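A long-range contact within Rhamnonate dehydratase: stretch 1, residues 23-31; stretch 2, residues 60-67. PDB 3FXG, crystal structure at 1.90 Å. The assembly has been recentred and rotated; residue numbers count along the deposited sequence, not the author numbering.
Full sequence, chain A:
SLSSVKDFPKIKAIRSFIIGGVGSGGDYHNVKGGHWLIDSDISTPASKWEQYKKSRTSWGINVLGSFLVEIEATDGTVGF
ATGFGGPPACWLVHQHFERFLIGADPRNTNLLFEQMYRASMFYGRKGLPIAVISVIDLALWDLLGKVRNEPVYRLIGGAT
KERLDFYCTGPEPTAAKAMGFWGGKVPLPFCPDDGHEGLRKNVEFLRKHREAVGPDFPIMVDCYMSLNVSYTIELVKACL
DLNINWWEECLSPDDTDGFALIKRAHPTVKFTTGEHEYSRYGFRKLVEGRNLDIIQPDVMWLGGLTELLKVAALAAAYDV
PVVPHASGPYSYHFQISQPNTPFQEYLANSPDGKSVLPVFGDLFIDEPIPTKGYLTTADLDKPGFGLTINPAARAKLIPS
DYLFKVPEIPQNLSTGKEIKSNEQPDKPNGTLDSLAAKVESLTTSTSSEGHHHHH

Stretch 1, residues 23-31: GSGGDYHNV
Stretch 2 (60-67) GINVLGSF

Two irregular segments of one chain meet here, burying 434 Å² in total. Stretch 1 has no helix or strand; stretch 2 is loop or turn until S66 and F67 enter a strand. The two stretches run antiparallel: D27 CA lies 5.1 Å from S66 CA, and N30 CA 4.5 Å from N62 CA. Each stretch contains a type I turn. D27 to N30 (Y28 -52/-35, H29 -95/1) is closed by N30 N to D27 O (3.2 Å), G60 to V63 (I61 -59/-21, N62 -109/15) by V63 N to G60 O (2.9 Å). A further backbone bond, G23 N to N30 O (2.8 Å), links the two sides of stretch 1.

D27 is the polar hub. Its phi/psi is -79/94, its CB points toward stretch 2, and chi1 is t (-168°) with chi2 -15°. D27 OD1 accepts from H29 N (3.2 Å), so the carboxylate satisfies an amide of its own turn. D27 OD2 accepts a weak bond from G65 N (3.0 Å, 132°). The D27 amide is satisfied in turn by S66 (-107/158, chi1 m), whose OG accepts from D27 N at 2.9 Å and 157°. Serine suits the place because its CB points toward stretch 1 and its OG also bonds water 1. G25, at 113/180, has no room for a side chain: an ideal CB would lie 2.3 Å from S66 CB, and would also jam against the preceding carbonyl O. G65, at 85/-179, is likewise a glycine conformation, since a CB would jam against the preceding carbonyl.

Water completes the polar network. Water 2 donates to D27 OD2 (2.8 Å) and I61 O (2.8 Å) and accepts from L64 N (2.9 Å), so both the carbonyl and the amide find partners. Water 3 donates to D27 OD1 (2.8 Å) and I61 O (2.9 Å), and bonds H29 ND1 (2.8 Å). Water 1 donates to S24 O (2.9 Å), accepts from N30 ND2 (2.8 Å), and bonds S66 OG (2.7 Å).

The apolar contact is I61 against H29, each CB pointing toward the other stretch. With H29 at chi1 m and chi2 95°, and I61 at t, t, the I61 CD1 methyl sits over one ring face, 3.6 Å from the H29 ring centroid and 20° off its normal. The pi face takes the methyl while ND1, in the ring plane, remains free to meet water.

The two asparagines meet alongside. N30 is t with chi2 48°, N62 p with chi2 -31°. Water 4 links their amides, donating to N30 OD1 (2.8 Å) and V31 O (3.2 Å) and accepting from N62 ND2 (2.7 Å), while N62 CB packs 3.5 Å from H29 O. Asparagine suits both places: N30 offers OD1 to water 4 and ND2 to water 1 and to a residue just outside the stretches, and N62 supplies water 4 with a donor.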

ATOM      1  N   GLY A  23       9.657 -34.841  35.022  1.00 32.27           N
ATOM      2  CA  GLY A  23       8.758 -35.711  34.284  1.00 32.80           C
ATOM      3  C   GLY A  23       7.297 -35.734  34.704  1.00 32.52           C
ATOM      4  O   GLY A  23       6.574 -36.667  34.358  1.00 34.26           O
ATOM      5  N   SER A  24       6.851 -34.727  35.445  1.00 32.29           N
ATOM      6  CA  SER A  24       5.454 -34.673  35.869  1.00 32.12           C
ATOM      7  C   SER A  24       4.979 -33.229  35.950  1.00 31.00           C
ATOM      8  O   SER A  24       5.629 -32.385  36.564  1.00 30.38           O
ATOM      9  CB  SER A  24       5.277 -35.362  37.227  1.00 33.39           C
ATOM     10  OG  SER A  24       6.054 -34.727  38.225  1.00 38.39           O
ATOM     11  N   GLY A  25       3.842 -32.948  35.327  1.00 28.91           N
ATOM     12  CA  GLY A  25       3.318 -31.596  35.337  1.00 26.43           C
ATOM     13  C   GLY A  25       3.359 -30.982  33.951  1.00 25.29           C
ATOM     14  O   GLY A  25       3.818 -31.613  32.995  1.00 22.91           O
ATOM     15  N   GLY A  26       2.897 -29.740  33.850  1.00 24.20           N
ATOM     16  CA  GLY A  26       2.851 -29.050  32.573  1.00 24.08           C
ATOM     17  C   GLY A  26       4.149 -28.688  31.869  1.00 25.07           C
ATOM     18  O   GLY A  26       4.125 -28.386  30.674  1.00 24.37           O
ATOM     19  N   ASP A  27       5.278 -28.702  32.573  1.00 25.10           N
ATOM     20  CA  ASP A  27       6.547 -28.349  31.932  1.00 26.56           C
ATOM     21  C   ASP A  27       7.097 -29.508  31.103  1.00 26.80           C
ATOM     22  O   ASP A  27       7.806 -30.375  31.618  1.00 26.87           O
ATOM     23  CB  ASP A  27       7.584 -27.925  32.976  1.00 26.89           C
ATOM     24  CG  ASP A  27       8.808 -27.271  32.349  1.00 28.15           C
ATOM     25  OD1 ASP A  27       8.988 -27.396  31.116  1.00 24.44           O
ATOM     26  OD2 ASP A  27       9.594 -26.640  33.093  1.00 27.30           O
ATOM     27  N   TYR A  28       6.773 -29.498  29.813  1.00 26.60           N
ATOM     28  CA  TYR A  28       7.199 -30.532  28.868  1.00 26.60           C
ATOM     29  C   TYR A  28       8.697 -30.827  28.862  1.00 26.74           C
ATOM     30  O   TYR A  28       9.106 -31.970  28.658  1.00 26.85           O
ATOM     31  CB  TYR A  28       6.837 -30.131  27.435  1.00 26.27           C
ATOM     32  CG  TYR A  28       5.445 -29.592  27.225  1.00 26.52           C
ATOM     33  CD1 TYR A  28       4.335 -30.439  27.207  1.00 26.48           C
ATOM     34  CD2 TYR A  28       5.243 -28.232  26.986  1.00 25.38           C
ATOM     35  CE1 TYR A  28       3.056 -29.940  26.948  1.00 25.76           C
ATOM     36  CE2 TYR A  28       3.978 -27.727  26.730  1.00 24.98           C
ATOM     37  CZ  TYR A  28       2.890 -28.582  26.706  1.00 25.90           C
ATOM     38  OH  TYR A  28       1.646 -28.073  26.414  1.00 25.13           O
ATOM     39  N   HIS A  29       9.511 -29.797  29.065  1.00 25.88           N
ATOM     40  CA  HIS A  29      10.958 -29.964  29.002  1.00 26.05           C
ATOM     41  C   HIS A  29      11.699 -30.218  30.306  1.00 26.25           C
ATOM     42  O   HIS A  29      12.922 -30.343  30.307  1.00 25.49           O
ATOM     43  CB  HIS A  29      11.568 -28.761  28.281  1.00 26.53           C
ATOM     44  CG  HIS A  29      10.803 -28.358  27.059  1.00 27.16           C
ATOM     45  ND1 HIS A  29       9.838 -27.376  27.079  1.00 28.16           N
ATOM     46  CD2 HIS A  29      10.806 -28.860  25.802  1.00 28.65           C
ATOM     47  CE1 HIS A  29       9.277 -27.289  25.886  1.00 28.92           C
ATOM     48  NE2 HIS A  29       9.845 -28.180  25.092  1.00 28.95           N
ATOM     49  N   ASN A  30      10.968 -30.294  31.411  1.00 26.51           N
ATOM     50  CA  ASN A  30      11.594 -30.573  32.694  1.00 27.91           C
ATOM     51  C   ASN A  30      11.549 -32.085  32.871  1.00 28.13           C
ATOM     52  O   ASN A  30      10.791 -32.608  33.691  1.00 27.33           O
ATOM     53  CB  ASN A  30      10.837 -29.883  33.828  1.00 28.66           C
ATOM     54  CG  ASN A  30      11.485 -30.112  35.177  1.00 30.90           C
ATOM     55  OD1 ASN A  30      12.696 -29.949  35.326  1.00 31.92           O
ATOM     56  ND2 ASN A  30      10.683 -30.485  36.170  1.00 30.39           N
ATOM     57  N   VAL A  31      12.366 -32.783  32.085  1.00 28.15           N
ATOM     58  CA  VAL A  31      12.408 -34.239  32.127  1.00 29.67           C
ATOM     59  C   VAL A  31      13.784 -34.808  32.461  1.00 30.99           C
ATOM     60  O   VAL A  31      14.776 -34.082  32.526  1.00 30.37           O
ATOM     61  CB  VAL A  31      11.947 -34.834  30.778  1.00 29.96           C
ATOM     62  CG1 VAL A  31      10.514 -34.409  30.488  1.00 29.64           C
ATOM     63  CG2 VAL A  31      12.871 -34.372  29.662  1.00 28.99           C
ATOM     64  N   GLY A  60      18.886 -23.682  30.080  1.00 15.99           N
ATOM     65  CA  GLY A  60      17.734 -23.488  30.948  1.00 16.04           C
ATOM     66  C   GLY A  60      16.310 -23.763  30.498  1.00 16.41           C
ATOM     67  O   GLY A  60      15.379 -23.246  31.110  1.00 17.51           O
ATOM     68  N   ILE A  61      16.110 -24.579  29.470  1.00 16.67           N
ATOM     69  CA  ILE A  61      14.749 -24.850  29.017  1.00 16.10           C
ATOM     70  C   ILE A  61      13.880 -25.459  30.127  1.00 16.29           C
ATOM     71  O   ILE A  61      12.651 -25.385  30.082  1.00 14.10           O
ATOM     72  CB  ILE A  61      14.744 -25.800  27.796  1.00 17.66           C
ATOM     73  CG1 ILE A  61      13.397 -25.710  27.075  1.00 17.66           C
ATOM     74  CG2 ILE A  61      15.001 -27.241  28.252  1.00 18.92           C
ATOM     75  CD1 ILE A  61      13.364 -26.432  25.735  1.00 17.40           C
ATOM     76  N   ASN A  62      14.526 -26.037  31.132  1.00 15.88           N
ATOM     77  CA  ASN A  62      13.821 -26.683  32.238  1.00 17.57           C
ATOM     78  C   ASN A  62      13.920 -25.899  33.547  1.00 17.44           C
ATOM     79  O   ASN A  62      13.606 -26.423  34.616  1.00 18.80           O
ATOM     80  CB  ASN A  62      14.408 -28.079  32.449  1.00 18.27           C
ATOM     81  CG  ASN A  62      15.863 -28.034  32.887  1.00 20.10           C
ATOM     82  OD1 ASN A  62      16.606 -27.116  32.521  1.00 19.70           O
ATOM     83  ND2 ASN A  62      16.282 -29.026  33.664  1.00 20.31           N
ATOM     84  N   VAL A  63      14.337 -24.642  33.463  1.00 17.62           N
ATOM     85  CA  VAL A  63      14.520 -23.824  34.658  1.00 16.13           C
ATOM     86  C   VAL A  63      13.283 -23.529  35.509  1.00 16.42           C
ATOM     87  O   VAL A  63      13.388 -23.416  36.730  1.00 16.84           O
ATOM     88  CB  VAL A  63      15.199 -22.474  34.298  1.00 18.44           C
ATOM     89  CG1 VAL A  63      14.226 -21.577  33.539  1.00 16.14           C
ATOM     90  CG2 VAL A  63      15.697 -21.791  35.560  1.00 17.72           C
ATOM     91  N   LEU A  64      12.116 -23.407  34.887  1.00 16.36           N
ATOM     92  CA  LEU A  64      10.901 -23.082  35.635  1.00 16.99           C
ATOM     93  C   LEU A  64      10.251 -24.218  36.417  1.00 17.97           C
ATOM     94  O   LEU A  64       9.884 -24.042  37.577  1.00 19.71           O
ATOM     95  CB  LEU A  64       9.861 -22.462  34.695  1.00 17.75           C
ATOM     96  CG  LEU A  64      10.272 -21.125  34.072  1.00 19.58           C
ATOM     97  CD1 LEU A  64       9.196 -20.644  33.119  1.00 21.50           C
ATOM     98  CD2 LEU A  64      10.505 -20.106  35.175  1.00 20.98           C
ATOM     99  N   GLY A  65      10.101 -25.376  35.790  1.00 16.60           N
ATOM    100  CA  GLY A  65       9.463 -26.487  36.472  1.00 16.71           C
ATOM    101  C   GLY A  65       7.956 -26.388  36.320  1.00 17.02           C
ATOM    102  O   GLY A  65       7.448 -25.465  35.679  1.00 16.65           O
ATOM    103  N   SER A  66       7.235 -27.331  36.917  1.00 16.37           N
ATOM    104  CA  SER A  66       5.778 -27.351  36.826  1.00 16.70           C
ATOM    105  C   SER A  66       5.119 -26.938  38.137  1.00 16.22           C
ATOM    106  O   SER A  66       5.734 -27.015  39.200  1.00 15.69           O
ATOM    107  CB  SER A  66       5.303 -28.758  36.461  1.00 16.97           C
ATOM    108  OG  SER A  66       5.968 -29.247  35.311  1.00 22.74           O
ATOM    109  N   PHE A  67       3.870 -26.488  38.054  1.00 15.32           N
ATOM    110  CA  PHE A  67       3.113 -26.107  39.239  1.00 15.50           C
ATOM    111  C   PHE A  67       1.656 -26.511  39.050  1.00 15.52           C
ATOM    112  O   PHE A  67       1.221 -26.797  37.931  1.00 15.35           O
ATOM    113  CB  PHE A  67       3.252 -24.597  39.538  1.00 15.17           C
ATOM    114  CG  PHE A  67       2.423 -23.692  38.656  1.00 14.88           C
ATOM    115  CD1 PHE A  67       1.339 -22.992  39.185  1.00 14.16           C
ATOM    116  CD2 PHE A  67       2.763 -23.485  37.323  1.00 13.87           C
ATOM    117  CE1 PHE A  67       0.607 -22.091  38.400  1.00 14.16           C
ATOM    118  CE2 PHE A  67       2.039 -22.588  36.527  1.00 14.91           C
ATOM    119  CZ  PHE A  67       0.960 -21.891  37.069  1.00 13.16           C
TER
HETATM  120  O   HOH W   1       7.969 -31.004  35.635  1.00 37.83           O
HETATM  121  O   HOH W   2      11.218 -24.484  32.326  1.00 21.07           O
HETATM  122  O   HOH W   3       9.953 -25.573  29.181  1.00 28.06           O
HETATM  123  O   HOH W   4      14.833 -31.258  34.017  1.00 34.00           O